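Local coordinates for hypothetical protein SO0799 (Shewanella oneidensis, PDB 1YUD), which is of unknown function but belongs to the cupin superfamily (DUF985) and pairs into a two-chain assembly, at residues E24-V27 / F31-S34; T94-L99 / A120-G125. All coordinates share one frame; numbering follows the deposited sequence.

Contact 1 of 2, residues E24-V27 / F31-S34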
ATOM      1  N   GLU A  24      14.254 -11.459  -2.317  1.00 66.87           N
ATOM      2  CA  GLU A  24      14.591 -12.784  -2.828  1.00 68.90           C
ATOM      3  C   GLU A  24      13.540 -13.207  -3.862  1.00 68.70           C
ATOM      4  O   GLU A  24      12.363 -12.908  -3.713  1.00 68.80           O
ATOM      5  CB  GLU A  24      14.600 -13.811  -1.684  1.00 72.31           C
ATOM      6  CG  GLU A  24      15.412 -13.423  -0.435  1.00 76.03           C
ATOM      7  CD  GLU A  24      16.927 -13.551  -0.621  1.00 78.65           C
ATOM      8  OE1 GLU A  24      17.672 -13.146   0.310  1.00 78.67           O
ATOM      9  OE2 GLU A  24      17.368 -14.056  -1.686  1.00 78.45           O
ATOM     10  N   GLN A  25      13.968 -13.920  -4.896  1.00 69.32           N
ATOM     11  CA  GLN A  25      13.073 -14.385  -5.959  1.00 68.46           C
ATOM     12  C   GLN A  25      11.768 -14.971  -5.433  1.00 65.90           C
ATOM     13  O   GLN A  25      11.743 -15.616  -4.389  1.00 64.86           O
ATOM     14  CB  GLN A  25      13.789 -15.442  -6.809  1.00 70.98           C
ATOM     15  CG  GLN A  25      15.160 -15.006  -7.302  1.00 74.47           C
ATOM     16  CD  GLN A  25      16.184 -16.133  -7.271  1.00 77.83           C
ATOM     17  OE1 GLN A  25      17.384 -15.896  -7.456  1.00 79.13           O
ATOM     18  NE2 GLN A  25      15.719 -17.365  -7.036  1.00 76.94           N
ATOM     19  N   HIS A  26      10.684 -14.742  -6.167  1.00 64.86           N
ATOM     20  CA  HIS A  26       9.379 -15.267  -5.782  1.00 64.53           C
ATOM     21  C   HIS A  26       9.070 -16.415  -6.731  1.00 62.65           C
ATOM     22  O   HIS A  26       9.393 -16.343  -7.913  1.00 61.44           O
ATOM     23  CB  HIS A  26       8.299 -14.191  -5.907  1.00 66.52           C
ATOM     24  CG  HIS A  26       7.028 -14.537  -5.198  1.00 69.62           C
ATOM     25  ND1 HIS A  26       5.791 -14.099  -5.622  1.00 70.27           N
ATOM     26  CD2 HIS A  26       6.804 -15.275  -4.085  1.00 70.46           C
ATOM     27  CE1 HIS A  26       4.861 -14.556  -4.801  1.00 70.86           C
ATOM     28  NE2 HIS A  26       5.449 -15.272  -3.861  1.00 71.45           N
ATOM     29  N   VAL A  27       8.446 -17.471  -6.228  1.00 61.47           N
ATOM     30  CA  VAL A  27       8.153 -18.620  -7.074  1.00 61.79           C
ATOM     31  C   VAL A  27       7.388 -18.260  -8.335  1.00 62.44           C
ATOM     32  O   VAL A  27       7.504 -18.945  -9.352  1.00 63.37           O
ATOM     33  CB  VAL A  27       7.360 -19.697  -6.310  1.00 62.08           C
ATOM     34  CG1 VAL A  27       6.000 -19.169  -5.922  1.00 62.52           C
ATOM     35  CG2 VAL A  27       7.220 -20.936  -7.166  1.00 61.04           C
ATOM     36  N   PHE A  31      10.847 -10.272  -7.645  1.00 55.61           N
ATOM     37  CA  PHE A  31      11.527 -10.248  -6.355  1.00 54.47           C
ATOM     38  C   PHE A  31      10.587  -9.795  -5.245  1.00 52.64           C
ATOM     39  O   PHE A  31       9.690  -8.996  -5.479  1.00 51.88           O
ATOM     40  CB  PHE A  31      12.713  -9.304  -6.444  1.00 57.30           C
ATOM     41  CG  PHE A  31      13.789  -9.791  -7.357  1.00 61.69           C
ATOM     42  CD1 PHE A  31      14.609 -10.852  -6.978  1.00 64.66           C
ATOM     43  CD2 PHE A  31      13.978  -9.212  -8.603  1.00 64.30           C
ATOM     44  CE1 PHE A  31      15.605 -11.329  -7.829  1.00 66.45           C
ATOM     45  CE2 PHE A  31      14.971  -9.679  -9.469  1.00 66.20           C
ATOM     46  CZ  PHE A  31      15.785 -10.741  -9.076  1.00 67.15           C
ATOM     47  N   TYR A  32      10.799 -10.291  -4.032  1.00 51.42           N
ATOM     48  CA  TYR A  32       9.932  -9.925  -2.922  1.00 51.86           C
ATOM     49  C   TYR A  32      10.581 -10.053  -1.544  1.00 52.88           C
ATOM     50  O   TYR A  32      11.681 -10.580  -1.408  1.00 53.25           O
ATOM     51  CB  TYR A  32       8.679 -10.787  -2.960  1.00 49.66           C
ATOM     52  CG  TYR A  32       8.775 -12.020  -2.106  1.00 50.12           C
ATOM     53  CD1 TYR A  32       8.189 -12.063  -0.848  1.00 49.14           C
ATOM     54  CD2 TYR A  32       9.437 -13.154  -2.557  1.00 50.61           C
ATOM     55  CE1 TYR A  32       8.252 -13.209  -0.060  1.00 48.40           C
ATOM     56  CE2 TYR A  32       9.513 -14.313  -1.768  1.00 49.61           C
ATOM     57  CZ  TYR A  32       8.915 -14.330  -0.523  1.00 48.06           C
ATOM     58  OH  TYR A  32       8.973 -15.464   0.258  1.00 45.44           O
ATOM     59  N   ARG A  33       9.866  -9.579  -0.525  1.00 54.17           N
ATOM     60  CA  ARG A  33      10.308  -9.617   0.874  1.00 54.16           C
ATOM     61  C   ARG A  33       9.107  -9.169   1.695  1.00 52.48           C
ATOM     62  O   ARG A  33       8.559  -8.102   1.435  1.00 54.33           O
ATOM     63  CB  ARG A  33      11.462  -8.628   1.116  1.00 54.83           C
ATOM     64  CG  ARG A  33      12.400  -8.966   2.292  1.00 58.82           C
ATOM     65  CD  ARG A  33      11.693  -9.223   3.634  1.00 61.73           C
ATOM     66  NE  ARG A  33      12.203 -10.442   4.271  1.00 65.22           N
ATOM     67  CZ  ARG A  33      11.738 -10.989   5.399  1.00 66.29           C
ATOM     68  NH1 ARG A  33      10.727 -10.434   6.068  1.00 66.49           N
ATOM     69  NH2 ARG A  33      12.278 -12.118   5.846  1.00 65.43           N
ATOM     70  N   SER A  34       8.683  -9.967   2.666  1.00 50.31           N
ATOM     71  CA  SER A  34       7.555  -9.565   3.492  1.00 47.87           C
ATOM     72  C   SER A  34       7.968  -8.341   4.277  1.00 48.15           C
ATOM     73  O   SER A  34       9.101  -8.237   4.729  1.00 49.11           O
ATOM     74  CB  SER A  34       7.172 -10.662   4.459  1.00 47.60           C
ATOM     75  OG  SER A  34       6.959 -11.868   3.756  1.00 51.53           O
TER
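Glu24 N donates to Tyr32 O over 2.9 Å, and Tyr32 N returns a bond of 3.1 Å to Glu24 O. Together they make Glu24 and Tyr32 an antiparallel hydrogen-bonded pair, with both side chains on the same face of the sheet. One step on, Gln25 and Phe31 form a non-hydrogen-bonded pair; their side chains run side by side, and Gln25 CG rests 3.7 Å from Phe31 CE1. The two strands, 24-25 and 31-37, are a short beta hairpin at the margin of the six-stranded antiparallel sheet of this cupin fold, and Phe31 and Arg33 carry the pairing on to Leu55 and Tyr53 of strand 50-57, where His26 also touches Phe54. Past the paired residues, His26 brings its side chain against the Tyr32 ring. Its CG is anti to the backbone N (chi1 -165°), which brings CD2 over one face of the phenol ring, 3.7 Å from Tyr32 CE2. The two side chains cross at about a right angle, and the rings meet obliquely, their planes 54° apart. In the plane of the Tyr32 ring, Gln25 O meets the edge, 3.7 Å from Tyr32 CE2.

Contact 2 of 2, residues T94-L99 / A120-G125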
ATOM      1  N   THR A  94      -7.956  -5.438 -17.906  1.00 54.38           N
ATOM      2  CA  THR A  94      -6.656  -4.862 -17.618  1.00 53.09           C
ATOM      3  C   THR A  94      -6.778  -3.590 -16.802  1.00 52.01           C
ATOM      4  O   THR A  94      -7.827  -2.961 -16.784  1.00 54.20           O
ATOM      5  CB  THR A  94      -5.895  -4.539 -18.911  1.00 53.94           C
ATOM      6  OG1 THR A  94      -6.581  -3.503 -19.622  1.00 55.47           O
ATOM      7  CG2 THR A  94      -5.803  -5.772 -19.781  1.00 53.09           C
ATOM      8  N   ALA A  95      -5.697  -3.207 -16.133  1.00 50.17           N
ATOM      9  CA  ALA A  95      -5.697  -2.003 -15.313  1.00 47.71           C
ATOM     10  C   ALA A  95      -4.315  -1.366 -15.350  1.00 46.03           C
ATOM     11  O   ALA A  95      -3.324  -2.066 -15.492  1.00 47.91           O
ATOM     12  CB  ALA A  95      -6.068  -2.367 -13.893  1.00 48.07           C
ATOM     13  N   GLN A  96      -4.235  -0.051 -15.211  1.00 43.45           N
ATOM     14  CA  GLN A  96      -2.932   0.607 -15.251  1.00 44.45           C
ATOM     15  C   GLN A  96      -2.430   1.146 -13.922  1.00 44.19           C
ATOM     16  O   GLN A  96      -2.834   2.231 -13.494  1.00 43.87           O
ATOM     17  CB  GLN A  96      -2.951   1.763 -16.254  1.00 45.62           C
ATOM     18  CG  GLN A  96      -3.235   1.342 -17.677  1.00 46.49           C
ATOM     19  CD  GLN A  96      -2.258   0.308 -18.167  1.00 46.80           C
ATOM     20  OE1 GLN A  96      -2.605  -0.871 -18.331  1.00 44.36           O
ATOM     21  NE2 GLN A  96      -1.017   0.740 -18.396  1.00 46.05           N
ATOM     22  N   LEU A  97      -1.533   0.404 -13.282  1.00 43.83           N
ATOM     23  CA  LEU A  97      -0.964   0.837 -12.008  1.00 45.67           C
ATOM     24  C   LEU A  97       0.157   1.805 -12.346  1.00 46.42           C
ATOM     25  O   LEU A  97       0.824   1.616 -13.355  1.00 48.84           O
ATOM     26  CB  LEU A  97      -0.402  -0.360 -11.238  1.00 43.36           C
ATOM     27  CG  LEU A  97      -0.433  -0.243  -9.713  1.00 44.23           C
ATOM     28  CD1 LEU A  97      -1.886  -0.009  -9.240  1.00 41.52           C
ATOM     29  CD2 LEU A  97       0.147  -1.515  -9.092  1.00 42.67           C
ATOM     30  N   GLY A  98       0.371   2.836 -11.534  1.00 46.68           N
ATOM     31  CA  GLY A  98       1.435   3.777 -11.841  1.00 47.47           C
ATOM     32  C   GLY A  98       1.099   5.185 -11.405  1.00 50.01           C
ATOM     33  O   GLY A  98       0.050   5.399 -10.804  1.00 50.81           O
ATOM     34  N   LEU A  99       1.964   6.147 -11.727  1.00 51.81           N
ATOM     35  CA  LEU A  99       1.767   7.537 -11.319  1.00 54.15           C
ATOM     36  C   LEU A  99       1.370   8.573 -12.376  1.00 56.82           C
ATOM     37  O   LEU A  99       1.455   9.772 -12.107  1.00 56.68           O
ATOM     38  CB  LEU A  99       3.023   8.041 -10.602  1.00 53.93           C
ATOM     39  CG  LEU A  99       3.292   7.499  -9.191  1.00 54.86           C
ATOM     40  CD1 LEU A  99       4.735   7.743  -8.782  1.00 53.16           C
ATOM     41  CD2 LEU A  99       2.344   8.169  -8.223  1.00 54.88           C
ATOM     42  N   ALA A 120       3.085  -7.275 -16.040  1.00 53.93           N
ATOM     43  CA  ALA A 120       4.336  -6.956 -16.688  1.00 57.74           C
ATOM     44  C   ALA A 120       4.531  -5.465 -16.494  1.00 59.34           C
ATOM     45  O   ALA A 120       3.622  -4.782 -16.037  1.00 60.01           O
ATOM     46  CB  ALA A 120       4.259  -7.296 -18.174  1.00 58.90           C
HETATM   47  N   MSE A 121       5.713  -4.956 -16.815  1.00 62.35           N
HETATM   48  CA  MSE A 121       5.941  -3.527 -16.682  1.00 64.80           C
HETATM   49  C   MSE A 121       5.411  -2.939 -17.982  1.00 64.25           C
HETATM   50  O   MSE A 121       4.907  -3.677 -18.823  1.00 64.20           O
HETATM   51  CB  MSE A 121       7.431  -3.222 -16.549  1.00 68.09           C
HETATM   52  CG  MSE A 121       8.139  -3.972 -15.440  1.00 72.69           C
HETATM   53 SE   MSE A 121       9.800  -3.074 -15.007  1.00 84.50          SE
HETATM   54  CE  MSE A 121      10.800  -3.492 -16.615  1.00 80.27           C
ATOM     55  N   ASN A 122       5.519  -1.628 -18.152  1.00 63.93           N
ATOM     56  CA  ASN A 122       5.055  -0.995 -19.385  1.00 65.05           C
ATOM     57  C   ASN A 122       6.234  -0.472 -20.213  1.00 66.44           C
ATOM     58  O   ASN A 122       6.139  -0.330 -21.432  1.00 65.50           O
ATOM     59  CB  ASN A 122       4.067   0.139 -19.062  1.00 62.90           C
ATOM     60  CG  ASN A 122       2.625  -0.358 -18.917  1.00 60.34           C
ATOM     61  OD1 ASN A 122       1.847   0.190 -18.144  1.00 58.90           O
ATOM     62  ND2 ASN A 122       2.268  -1.383 -19.680  1.00 57.48           N
ATOM     63  N   GLN A 123       7.341  -0.195 -19.527  1.00 69.08           N
ATOM     64  CA  GLN A 123       8.575   0.295 -20.139  1.00 70.62           C
ATOM     65  C   GLN A 123       9.727  -0.456 -19.484  1.00 71.87           C
ATOM     66  O   GLN A 123       9.550  -1.044 -18.417  1.00 72.37           O
ATOM     67  CB  GLN A 123       8.762   1.793 -19.881  1.00 70.91           C
ATOM     68  CG  GLN A 123       7.832   2.715 -20.662  1.00 73.40           C
ATOM     69  CD  GLN A 123       8.031   2.628 -22.170  1.00 73.89           C
ATOM     70  OE1 GLN A 123       7.690   1.621 -22.793  1.00 74.07           O
ATOM     71  NE2 GLN A 123       8.592   3.686 -22.761  1.00 72.86           N
ATOM     72  N   ASP A 124      10.902  -0.446 -20.116  1.00 73.56           N
ATOM     73  CA  ASP A 124      12.063  -1.123 -19.537  1.00 73.80           C
ATOM     74  C   ASP A 124      12.525  -0.299 -18.340  1.00 72.88           C
ATOM     75  O   ASP A 124      12.513   0.933 -18.375  1.00 72.93           O
ATOM     76  CB  ASP A 124      13.222  -1.253 -20.544  1.00 75.72           C
ATOM     77  CG  ASP A 124      12.942  -2.261 -21.662  1.00 77.72           C
ATOM     78  OD1 ASP A 124      12.282  -3.294 -21.405  1.00 77.06           O
ATOM     79  OD2 ASP A 124      13.407  -2.024 -22.802  1.00 78.87           O
ATOM     80  N   GLY A 125      12.927  -0.988 -17.281  1.00 71.18           N
ATOM     81  CA  GLY A 125      13.372  -0.307 -16.082  1.00 69.09           C
ATOM     82  C   GLY A 125      13.013  -1.179 -14.900  1.00 67.65           C
ATOM     83  O   GLY A 125      13.041  -2.409 -15.017  1.00 68.16           O
TER
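Gln96 reaches out with its amide end to meet that of Asn122, the two side chains crossing at a slant with their amide planes 28° apart. Gln96 NE2 lies 2.9 Å from Asn122 OD1, but the N-H...O angle of 125° makes this a weak hydrogen bond. The glutamine chain gets there by bending at chi2 (-56°), which swings its end toward the other segment although Gln96 CA and Asn122 CA stay 9.1 Å apart. No backbone bond joins the segments: in the five-stranded mixed sheet of this cupin fold, strand 81-86 runs between strands 92-97 and 116-121, so the two side chains meet across an intervening strand, where strand 116-121 gives way to a loop. Asn122 OD1 has a stronger partner in Ser80 OG, so two groups share this one carbonyl oxygen. Thr82 OG1, on the strand between, makes weak hydrogen bonds to both Asn122 ND2 and Gln96 OE1. A leucine in place of Asn122 would probably leave Ser80 OG and Gln96 NE2 without their shared partner, and the glutamine amide freer to turn. Backbone hydrogen bonds of Ala95 with Ile83 and of Gln96 with Arg106 place the segment between strands 81-86 and 105-106.

In the fold
From the N terminus the chain passes through helix 14-20 and, after a short link, enters contact 1, which closes a short hairpin with three residues between its segments. It then builds strands 50-57, 62-66, 71-76 and 81-86 before reaching 94-99, so the two contacts lie in series and neither encloses nor crosses the other. Contact 2 closes a longer loop, whose twenty residues include strands 105-106 and 109-111 and most of strand 116-121. Contact 1 belongs to an outer edge of the six-stranded antiparallel sheet, whereas contact 2 ties strand 92-97 to the loop after strand 116-121 in the mixed sheet. Their centres are 19 Å apart, and they do not touch.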